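Local coordinates for secreted protein (Streptomyces lividans TK24, PDB 5LXZ) that binds copper and probably acts as a metalloradical oxidase related to galactose oxidase, at residues A[532-542]-A[554-563]; A[83-91]-A[578-586]. The protein carries 1 engineered substitution. All blocks are in the same frame, centred on the assembly; numbering follows the deposited sequence.

Contact 1 of 2, residues A[532-542]-A[554-563]. With EDO (1,2-ethanediol), chain K.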
loop_
_atom_site.group_PDB
_atom_site.type_symbol
_atom_site.label_atom_id
_atom_site.label_comp_id
_atom_site.label_asym_id
_atom_site.label_seq_id
_atom_site.Cartn_x
_atom_site.Cartn_y
_atom_site.Cartn_z
ATOM N N ALA A 532 5.652 34.423 -13.954
ATOM C CA ALA A 532 4.222 34.137 -14.042
ATOM C C ALA A 532 3.702 33.996 -15.467
ATOM O O ALA A 532 2.914 33.110 -15.750
ATOM C CB ALA A 532 3.393 35.158 -13.274
ATOM N N SER A 533 4.170 34.851 -16.385
ATOM C CA SER A 533 3.677 34.783 -17.759
ATOM C C SER A 533 4.136 33.549 -18.559
ATOM O O SER A 533 3.586 33.269 -19.618
ATOM C CB SER A 533 4.033 36.064 -18.526
ATOM O OG SER A 533 5.424 36.138 -18.704
ATOM N N THR A 534 5.095 32.790 -18.022
ATOM C CA THR A 534 5.539 31.557 -18.621
ATOM C C THR A 534 4.756 30.328 -18.136
ATOM O O THR A 534 4.947 29.249 -18.665
ATOM C CB THR A 534 7.033 31.299 -18.344
ATOM O OG1 THR A 534 7.240 30.934 -16.977
ATOM C CG2 THR A 534 7.867 32.569 -18.701
ATOM N N VAL A 535 3.900 30.499 -17.133
ATOM C CA VAL A 535 3.253 29.328 -16.520
ATOM C C VAL A 535 2.216 28.770 -17.482
ATOM O O VAL A 535 1.382 29.518 -18.018
ATOM C CB VAL A 535 2.630 29.728 -15.166
ATOM C CG1 VAL A 535 1.766 28.607 -14.602
ATOM C CG2 VAL A 535 3.718 30.078 -14.184
ATOM N N LYS A 536 2.235 27.456 -17.681
ATOM C CA LYS A 536 1.229 26.770 -18.461
ATOM C C LYS A 536 0.324 25.859 -17.658
ATOM O O LYS A 536 -0.796 25.579 -18.088
ATOM C CB LYS A 536 1.863 25.932 -19.574
ATOM C CG LYS A 536 2.573 26.758 -20.626
ATOM C CD LYS A 536 1.672 27.734 -21.396
ATOM C CE LYS A 536 0.632 27.039 -22.233
ATOM N NZ LYS A 536 0.137 27.989 -23.280
ATOM N N LYS A 537 0.823 25.373 -16.523
ATOM C CA LYS A 537 0.090 24.402 -15.705
ATOM C C LYS A 537 0.285 24.740 -14.258
ATOM O O LYS A 537 1.381 25.077 -13.842
ATOM C CB LYS A 537 0.629 22.993 -15.901
ATOM C CG LYS A 537 0.302 22.343 -17.213
ATOM C CD LYS A 537 0.907 20.957 -17.236
ATOM C CE LYS A 537 0.726 20.328 -18.576
ATOM N NZ LYS A 537 1.447 19.042 -18.561
ATOM N N VAL A 538 -0.788 24.607 -13.486
ATOM C CA VAL A 538 -0.695 24.694 -12.039
ATOM C C VAL A 538 -1.317 23.388 -11.528
ATOM O O VAL A 538 -2.426 23.015 -11.938
ATOM C CB VAL A 538 -1.456 25.912 -11.498
ATOM C CG1 VAL A 538 -1.421 25.995 -9.976
ATOM C CG2 VAL A 538 -0.850 27.193 -12.092
ATOM N N ARG A 539 -0.622 22.734 -10.613
ATOM C CA ARG A 539 -1.069 21.462 -10.059
ATOM C C ARG A 539 -1.015 21.504 -8.540
ATOM O O ARG A 539 -0.011 21.931 -7.950
ATOM C CB ARG A 539 -0.171 20.338 -10.582
ATOM C CG ARG A 539 -0.220 20.092 -12.065
ATOM C CD ARG A 539 -1.584 19.566 -12.471
ATOM N NE ARG A 539 -1.713 19.348 -13.918
ATOM C CZ ARG A 539 -2.247 20.218 -14.774
ATOM N NH1 ARG A 539 -2.659 21.413 -14.398
ATOM N NH2 ARG A 539 -2.316 19.891 -16.065
ATOM N N LEU A 540 -2.096 21.028 -7.932
ATOM C CA LEU A 540 -2.167 20.820 -6.512
ATOM C C LEU A 540 -2.000 19.329 -6.269
ATOM O O LEU A 540 -2.820 18.552 -6.730
ATOM C CB LEU A 540 -3.508 21.300 -6.057
ATOM C CG LEU A 540 -3.694 21.892 -4.739
ATOM C CD1 LEU A 540 -2.733 23.040 -4.424
ATOM C CD2 LEU A 540 -5.162 22.306 -4.543
ATOM N N ILE A 541 -0.892 18.932 -5.657
ATOM C CA ILE A 541 -0.544 17.512 -5.538
ATOM C C ILE A 541 -0.566 17.119 -4.083
ATOM O O ILE A 541 0.158 17.693 -3.251
ATOM C CB ILE A 541 0.814 17.208 -6.166
ATOM C CG1 ILE A 541 0.838 17.771 -7.584
ATOM C CG2 ILE A 541 1.054 15.707 -6.103
ATOM C CD1 ILE A 541 2.018 17.355 -8.411
ATOM N N ARG A 542 -1.381 16.132 -3.771
ATOM C CA ARG A 542 -1.492 15.670 -2.411
ATOM C C ARG A 542 -0.234 14.852 -2.095
ATOM O O ARG A 542 0.157 14.030 -2.882
ATOM C CB ARG A 542 -2.758 14.853 -2.229
ATOM C CG ARG A 542 -3.144 14.663 -0.772
ATOM C CD ARG A 542 -4.534 14.051 -0.631
ATOM N NE ARG A 542 -4.966 13.912 0.774
ATOM C CZ ARG A 542 -5.566 14.857 1.513
ATOM N NH1 ARG A 542 -5.878 16.076 1.039
ATOM N NH2 ARG A 542 -5.956 14.552 2.718
ATOM N N GLN A 554 -1.772 10.099 -2.973
ATOM C CA GLN A 554 -1.318 10.980 -4.027
ATOM C C GLN A 554 -2.402 11.165 -5.105
ATOM O O GLN A 554 -3.082 10.247 -5.476
ATOM C CB GLN A 554 0.049 10.604 -4.643
ATOM C CG GLN A 554 -0.056 9.370 -5.471
ATOM C CD GLN A 554 1.220 8.981 -6.196
ATOM O OE1 GLN A 554 2.033 9.794 -6.601
ATOM N NE2 GLN A 554 1.362 7.703 -6.405
ATOM N N ARG A 555 -2.516 12.412 -5.563
ATOM C CA ARG A 555 -3.393 12.783 -6.671
ATOM C C ARG A 555 -2.942 14.171 -7.054
ATOM O O ARG A 555 -2.457 14.926 -6.180
ATOM C CB ARG A 555 -4.886 12.781 -6.283
ATOM C CG ARG A 555 -5.232 13.522 -4.992
ATOM C CD ARG A 555 -6.723 13.570 -4.726
ATOM N NE ARG A 555 -7.294 12.208 -4.632
ATOM C CZ ARG A 555 -8.564 11.903 -4.858
ATOM N NH1 ARG A 555 -9.425 12.841 -5.193
ATOM N NH2 ARG A 555 -8.983 10.639 -4.752
ATOM N N SER A 556 -3.077 14.494 -8.321
ATOM C CA SER A 556 -2.671 15.809 -8.807
ATOM C C SER A 556 -3.853 16.466 -9.476
ATOM O O SER A 556 -4.412 15.935 -10.421
ATOM C CB SER A 556 -1.568 15.618 -9.807
ATOM O OG SER A 556 -1.225 16.893 -10.364
ATOM N N ILE A 557 -4.243 17.617 -8.975
ATOM C CA ILE A 557 -5.463 18.312 -9.366
ATOM C C ILE A 557 -5.077 19.534 -10.178
ATOM O O ILE A 557 -4.266 20.340 -9.749
ATOM C CB ILE A 557 -6.236 18.720 -8.117
ATOM C CG1 ILE A 557 -6.621 17.446 -7.333
ATOM C CG2 ILE A 557 -7.465 19.553 -8.480
ATOM C CD1 ILE A 557 -6.768 17.694 -5.866
ATOM N N ALA A 558 -5.648 19.665 -11.374
ATOM C CA ALA A 558 -5.372 20.903 -12.149
ATOM C C ALA A 558 -6.062 22.115 -11.586
ATOM O O ALA A 558 -7.231 22.026 -11.244
ATOM C CB ALA A 558 -5.851 20.686 -13.576
ATOM N N LEU A 559 -5.367 23.246 -11.544
ATOM C CA LEU A 559 -5.972 24.516 -11.119
ATOM C C LEU A 559 -6.022 25.495 -12.278
ATOM O O LEU A 559 -5.062 25.652 -12.999
ATOM C CB LEU A 559 -5.182 25.184 -10.018
ATOM C CG LEU A 559 -4.794 24.437 -8.760
ATOM C CD1 LEU A 559 -4.416 25.354 -7.608
ATOM C CD2 LEU A 559 -5.841 23.471 -8.317
ATOM N N ASP A 560 -7.156 26.168 -12.393
ATOM C CA ASP A 560 -7.248 27.302 -13.304
ATOM C C ASP A 560 -6.383 28.423 -12.722
ATOM O O ASP A 560 -6.200 28.540 -11.522
ATOM C CB ASP A 560 -8.701 27.765 -13.436
ATOM C CG ASP A 560 -9.549 26.819 -14.251
ATOM O OD1 ASP A 560 -9.014 25.996 -15.002
ATOM O OD2 ASP A 560 -10.784 26.938 -14.153
ATOM N N PHE A 561 -5.811 29.251 -13.599
ATOM C CA PHE A 561 -4.956 30.337 -13.132
ATOM C C PHE A 561 -4.968 31.503 -14.111
ATOM O O PHE A 561 -5.300 31.340 -15.264
ATOM C CB PHE A 561 -3.521 29.874 -12.973
ATOM C CG PHE A 561 -2.862 29.461 -14.260
ATOM C CD1 PHE A 561 -2.945 28.165 -14.731
ATOM C CD2 PHE A 561 -2.119 30.378 -14.986
ATOM C CE1 PHE A 561 -2.311 27.789 -15.905
ATOM C CE2 PHE A 561 -1.497 30.005 -16.164
ATOM C CZ PHE A 561 -1.594 28.722 -16.625
ATOM N N LYS A 562 -4.563 32.641 -13.584
ATOM C CA LYS A 562 -4.346 33.846 -14.411
ATOM C C LYS A 562 -3.038 34.501 -13.978
ATOM O O LYS A 562 -2.752 34.645 -12.810
ATOM C CB LYS A 562 -5.526 34.802 -14.269
ATOM C CG LYS A 562 -6.722 34.456 -15.141
ATOM N N ALA A 563 -2.248 34.967 -14.940
ATOM C CA ALA A 563 -1.007 35.675 -14.642
ATOM C C ALA A 563 -1.225 37.139 -15.004
ATOM O O ALA A 563 -1.861 37.433 -16.013
ATOM C CB ALA A 563 0.113 35.114 -15.482
HETATM C C1 EDO K . -4.940 23.261 -16.479
HETATM O O1 EDO K . -4.008 22.266 -16.905
HETATM C C2 EDO K . -4.273 24.542 -15.951
HETATM O O2 EDO K . -3.455 24.343 -14.764
#
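Two neighbouring antiparallel strands of the galactose oxidase-like early set domain meet here, with Leu540 and Ile557 as the hydrogen-bonded pair. Leu540 N gives to Ile557 O at 2.9 Å, and Ile557 N gives back to Leu540 O at 2.8 Å. Arg539 with Ala558 and Ile541 with Ser556 are the non-hydrogen-bonded pairs that flank it. One step further, Leu559 N reaches Val538 O at 3.0 Å, but the return bond is not direct. A 1,2-ethanediol molecule, probably from the crystallisation liquor, sits in between: its O2 accepts from Val538 N and donates to Leu559 O, 2.7 Å away.

Arg539 is bent at its second torsion (chi2 -67°), which turns the guanidinium back along its own strand until NH1 lies 2.9 Å from Val538 O. NH1 and Leu559 N approach that oxygen from opposite faces of the carbonyl plane. The ethanediol O1 lies at the guanidinium edge and accepts from both NH1 and NH2, Ala558 CB covers one face, and NE forms a salt bridge with Asp416.

From Val538 toward Val535 the contact is mostly apolar. Val538 sends CG1 against Leu559 CB and CG2 to 3.5 Å from Phe561 CD1. The Phe561 ring presents one face to Val535 CG1, a CH-pi contact 4.1 Å from the ring centroid, while Lys536 O meets its edge.

The pairing is thus main-chain bonding at one end and ring packing at the other; between them the ethanediol bridges Val538 N and Leu559 O where the strands part, and the arginine gives Val538 O a second donor.

Contact 2 of 2, residues A[83-91]-A[578-586]. With EDO (1,2-ethanediol), chain P.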
loop_
_atom_site.group_PDB
_atom_site.type_symbol
_atom_site.label_atom_id
_atom_site.label_comp_id
_atom_site.label_asym_id
_atom_site.label_seq_id
_atom_site.Cartn_x
_atom_site.Cartn_y
_atom_site.Cartn_z
ATOM N N HIS A 83 -2.514 4.112 6.555
ATOM C CA HIS A 83 -2.272 5.504 6.891
ATOM C C HIS A 83 -2.744 6.426 5.803
ATOM O O HIS A 83 -2.594 6.107 4.608
ATOM C CB HIS A 83 -0.828 5.788 7.214
ATOM C CG HIS A 83 0.127 5.083 6.337
ATOM N ND1 HIS A 83 0.085 5.154 4.966
ATOM C CD2 HIS A 83 1.122 4.230 6.638
ATOM C CE1 HIS A 83 1.062 4.425 4.462
ATOM N NE2 HIS A 83 1.687 3.837 5.453
ATOM N N THR A 84 -3.297 7.570 6.195
ATOM C CA THR A 84 -3.667 8.593 5.251
ATOM C C THR A 84 -3.652 9.951 5.969
ATOM O O THR A 84 -3.766 10.034 7.198
ATOM C CB THR A 84 -4.989 8.254 4.552
ATOM O OG1 THR A 84 -5.084 8.978 3.303
ATOM C CG2 THR A 84 -6.157 8.536 5.444
ATOM N N GLN A 85 -3.468 11.012 5.201
ATOM C CA GLN A 85 -3.511 12.370 5.727
ATOM C C GLN A 85 -4.907 12.800 6.089
ATOM O O GLN A 85 -5.831 12.670 5.301
ATOM C CB GLN A 85 -2.954 13.338 4.676
ATOM C CG GLN A 85 -2.733 14.730 5.277
ATOM C CD GLN A 85 -2.636 15.898 4.310
ATOM O OE1 GLN A 85 -2.835 17.063 4.723
ATOM N NE2 GLN A 85 -2.262 15.655 3.079
ATOM N N LEU A 86 -5.053 13.340 7.280
ATOM C CA LEU A 86 -6.284 13.965 7.731
ATOM C C LEU A 86 -6.344 15.416 7.258
ATOM O O LEU A 86 -5.376 15.989 6.792
ATOM C CB LEU A 86 -6.333 13.921 9.249
ATOM C CG LEU A 86 -6.341 12.525 9.842
ATOM C CD1 LEU A 86 -6.373 12.658 11.341
ATOM C CD2 LEU A 86 -7.469 11.651 9.340
ATOM N N ALA A 87 -7.528 15.995 7.372
ATOM C CA ALA A 87 -7.709 17.400 6.945
ATOM C C ALA A 87 -6.799 18.391 7.627
ATOM O O ALA A 87 -6.397 19.412 7.034
ATOM C CB ALA A 87 -9.161 17.826 7.126
ATOM N N ASN A 88 -6.404 18.115 8.874
ATOM C CA ASN A 88 -5.444 18.995 9.516
ATOM C C ASN A 88 -3.973 18.740 9.255
ATOM O O ASN A 88 -3.105 19.382 9.851
ATOM C CB ASN A 88 -5.712 19.018 11.005
ATOM C CG ASN A 88 -5.340 17.727 11.693
ATOM O OD1 ASN A 88 -4.911 16.738 11.074
ATOM N ND2 ASN A 88 -5.544 17.715 13.007
ATOM N N GLY A 89 -3.642 17.843 8.325
ATOM C CA GLY A 89 -2.252 17.547 8.008
ATOM C C GLY A 89 -1.639 16.471 8.856
ATOM O O GLY A 89 -0.556 15.994 8.561
ATOM N N ASN A 90 -2.321 16.025 9.917
ATOM C CA ASN A 90 -1.803 14.897 10.677
ATOM C C ASN A 90 -1.966 13.634 9.850
ATOM O O ASN A 90 -2.822 13.549 8.988
ATOM C CB ASN A 90 -2.536 14.705 11.984
ATOM C CG ASN A 90 -2.236 15.787 13.011
ATOM O OD1 ASN A 90 -1.439 16.686 12.804
ATOM N ND2 ASN A 90 -2.891 15.664 14.147
ATOM N N LEU A 91 -1.110 12.657 10.074
ATOM C CA LEU A 91 -1.199 11.382 9.393
ATOM C C LEU A 91 -1.890 10.420 10.348
ATOM O O LEU A 91 -1.352 10.144 11.419
ATOM C CB LEU A 91 0.189 10.846 9.040
ATOM C CG LEU A 91 0.203 9.619 8.135
ATOM C CD1 LEU A 91 -0.149 9.964 6.680
ATOM C CD2 LEU A 91 1.576 8.940 8.160
ATOM N N LEU A 578 -13.096 15.508 -4.948
ATOM C CA LEU A 578 -11.958 15.710 -5.783
ATOM C C LEU A 578 -10.804 16.302 -4.978
ATOM O O LEU A 578 -9.695 15.763 -4.947
ATOM C CB LEU A 578 -12.340 16.658 -6.942
ATOM C CG LEU A 578 -11.198 17.097 -7.867
ATOM C CD1 LEU A 578 -10.537 15.900 -8.565
ATOM C CD2 LEU A 578 -11.682 18.172 -8.826
ATOM N N VAL A 579 -11.030 17.480 -4.410
ATOM C CA VAL A 579 -10.047 18.196 -3.629
ATOM C C VAL A 579 -10.345 17.883 -2.173
ATOM O O VAL A 579 -11.057 18.609 -1.502
ATOM C CB VAL A 579 -10.074 19.707 -3.877
ATOM C CG1 VAL A 579 -8.878 20.328 -3.225
ATOM C CG2 VAL A 579 -10.095 20.016 -5.373
ATOM N N GLN A 580 -9.861 16.739 -1.703
ATOM C CA GLN A 580 -10.044 16.338 -0.293
ATOM C C GLN A 580 -9.421 17.446 0.585
ATOM O O GLN A 580 -8.367 17.994 0.235
ATOM C CB GLN A 580 -9.363 14.974 -0.069
ATOM C CG GLN A 580 -10.017 13.871 -0.906
ATOM C CD GLN A 580 -9.172 12.599 -1.028
ATOM O OE1 GLN A 580 -7.965 12.650 -1.262
ATOM N NE2 GLN A 580 -9.807 11.449 -0.836
ATOM N N SER A 581 -10.036 17.710 1.729
ATOM C CA SER A 581 -9.442 18.670 2.641
ATOM C C SER A 581 -8.092 18.154 3.150
ATOM O O SER A 581 -7.869 16.951 3.334
ATOM C CB SER A 581 -10.360 18.856 3.798
ATOM O OG SER A 581 -11.593 19.367 3.358
ATOM N N GLY A 582 -7.174 19.076 3.345
ATOM C CA GLY A 582 -5.830 18.747 3.723
ATOM C C GLY A 582 -4.824 19.612 3.032
ATOM O O GLY A 582 -5.169 20.614 2.406
ATOM N N TRP A 583 -3.576 19.240 3.192
ATOM C CA TRP A 583 -2.465 20.007 2.679
ATOM C C TRP A 583 -1.987 19.418 1.363
ATOM O O TRP A 583 -1.928 18.204 1.197
ATOM C CB TRP A 583 -1.335 19.998 3.678
ATOM C CG TRP A 583 -1.559 20.850 4.859
ATOM C CD1 TRP A 583 -2.302 20.536 5.978
ATOM C CD2 TRP A 583 -1.082 22.173 5.054
ATOM N NE1 TRP A 583 -2.237 21.568 6.877
ATOM C CE2 TRP A 583 -1.507 22.585 6.335
ATOM C CE3 TRP A 583 -0.294 23.022 4.292
ATOM C CZ2 TRP A 583 -1.170 23.822 6.865
ATOM C CZ3 TRP A 583 0.017 24.252 4.795
ATOM C CH2 TRP A 583 -0.410 24.639 6.076
ATOM N N TYR A 584 -1.557 20.298 0.467
ATOM C CA TYR A 584 -1.126 19.990 -0.853
ATOM C C TYR A 584 0.132 20.763 -1.188
ATOM O O TYR A 584 0.320 21.895 -0.734
ATOM C CB TYR A 584 -2.157 20.410 -1.875
ATOM C CG TYR A 584 -3.442 19.611 -1.879
ATOM C CD1 TYR A 584 -4.441 19.878 -0.951
ATOM C CD2 TYR A 584 -3.652 18.589 -2.793
ATOM C CE1 TYR A 584 -5.601 19.141 -0.934
ATOM C CE2 TYR A 584 -4.823 17.859 -2.793
ATOM C CZ TYR A 584 -5.787 18.110 -1.859
ATOM O OH TYR A 584 -6.963 17.382 -1.882
ATOM N N MET A 585 0.960 20.163 -2.042
ATOM C CA MET A 585 2.009 20.878 -2.764
ATOM C C MET A 585 1.443 21.565 -3.971
ATOM O O MET A 585 0.793 20.921 -4.795
ATOM C CB MET A 585 3.085 19.934 -3.211
ATOM C CG MET A 585 3.958 19.390 -2.096
ATOM S SD MET A 585 5.169 18.192 -2.672
ATOM C CE MET A 585 4.165 16.754 -3.043
ATOM N N MET A 586 1.691 22.871 -4.148
ATOM C CA MET A 586 1.314 23.530 -5.369
ATOM C C MET A 586 2.552 23.776 -6.207
ATOM O O MET A 586 3.473 24.479 -5.774
ATOM C CB MET A 586 0.569 24.839 -5.131
ATOM C CG MET A 586 -0.106 25.318 -6.414
ATOM S SD MET A 586 -0.816 26.949 -6.233
ATOM C CE MET A 586 0.629 27.993 -6.338
HETATM C C1 EDO P . -2.253 1.830 3.051
HETATM O O1 EDO P . -1.443 2.619 3.939
HETATM C C2 EDO P . -3.410 2.642 2.591
HETATM O O2 EDO P . -3.868 3.272 3.792
HETATM O O HOH W 1 -3.542 22.373 9.512
#
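A type I beta turn, Leu86 to Gly89, closes the hairpin between strands 81-85 and 91-102 and lies against the start of strand 582-590, where Gln85 meets Trp583. With CG anti to the backbone N (chi1 -169°) and the chain extended beyond it, the Gln85 amide lies along the Trp583 main chain and uses both its ends. OE1 accepts from Trp583 N at 2.8 Å; NE2 gives to Trp583 O at 3.2 Å, in the amide plane and on a lone pair of that oxygen. With an alanine here, the N and O of Trp583 would probably lose both these mates and a gap would open between turn and strand.

The indole comes in beside the turn, its CD1 3.6 Å from Gly89 CA, so close that a side chain on Gly89 would collide with it. A water joins Trp583 NE1 to Asn88 O. Further along, Ala87 CB packs on Ser581 CB at 3.7 Å, and Ala87 O takes a CA-H...O contact from Gly582.

At the end of strand 81-85, Gln85 N is hydrogen-bonded to the Asp553 carboxylate. Strand 582-590 is itself paired on one flank with strand 599-603, through Gly582 and Tyr584, and on the other with strand 535-541, through Met585.

In the fold
Along the chain, contact 1 is nested inside the long loop closed by contact 2: 83-91 comes first, then 532-542 and 554-563, then 578-586. Their centres lie about 17 Å apart, on the same side of the chain's centre, and both reach one sheet, in which strands 535-541 and 582-590 are neighbours. Ile541 N lies 2.7 Å from Met585 O, probably a hydrogen bond of that sheet. Contact 1 lies within the early set domain, whereas contact 2 joins that domain to a hairpin from the first part of the chain. The connection between 532-542 and 554-563 carries His548, a copper ligand, so this strand pair flanks a segment that reaches the metal.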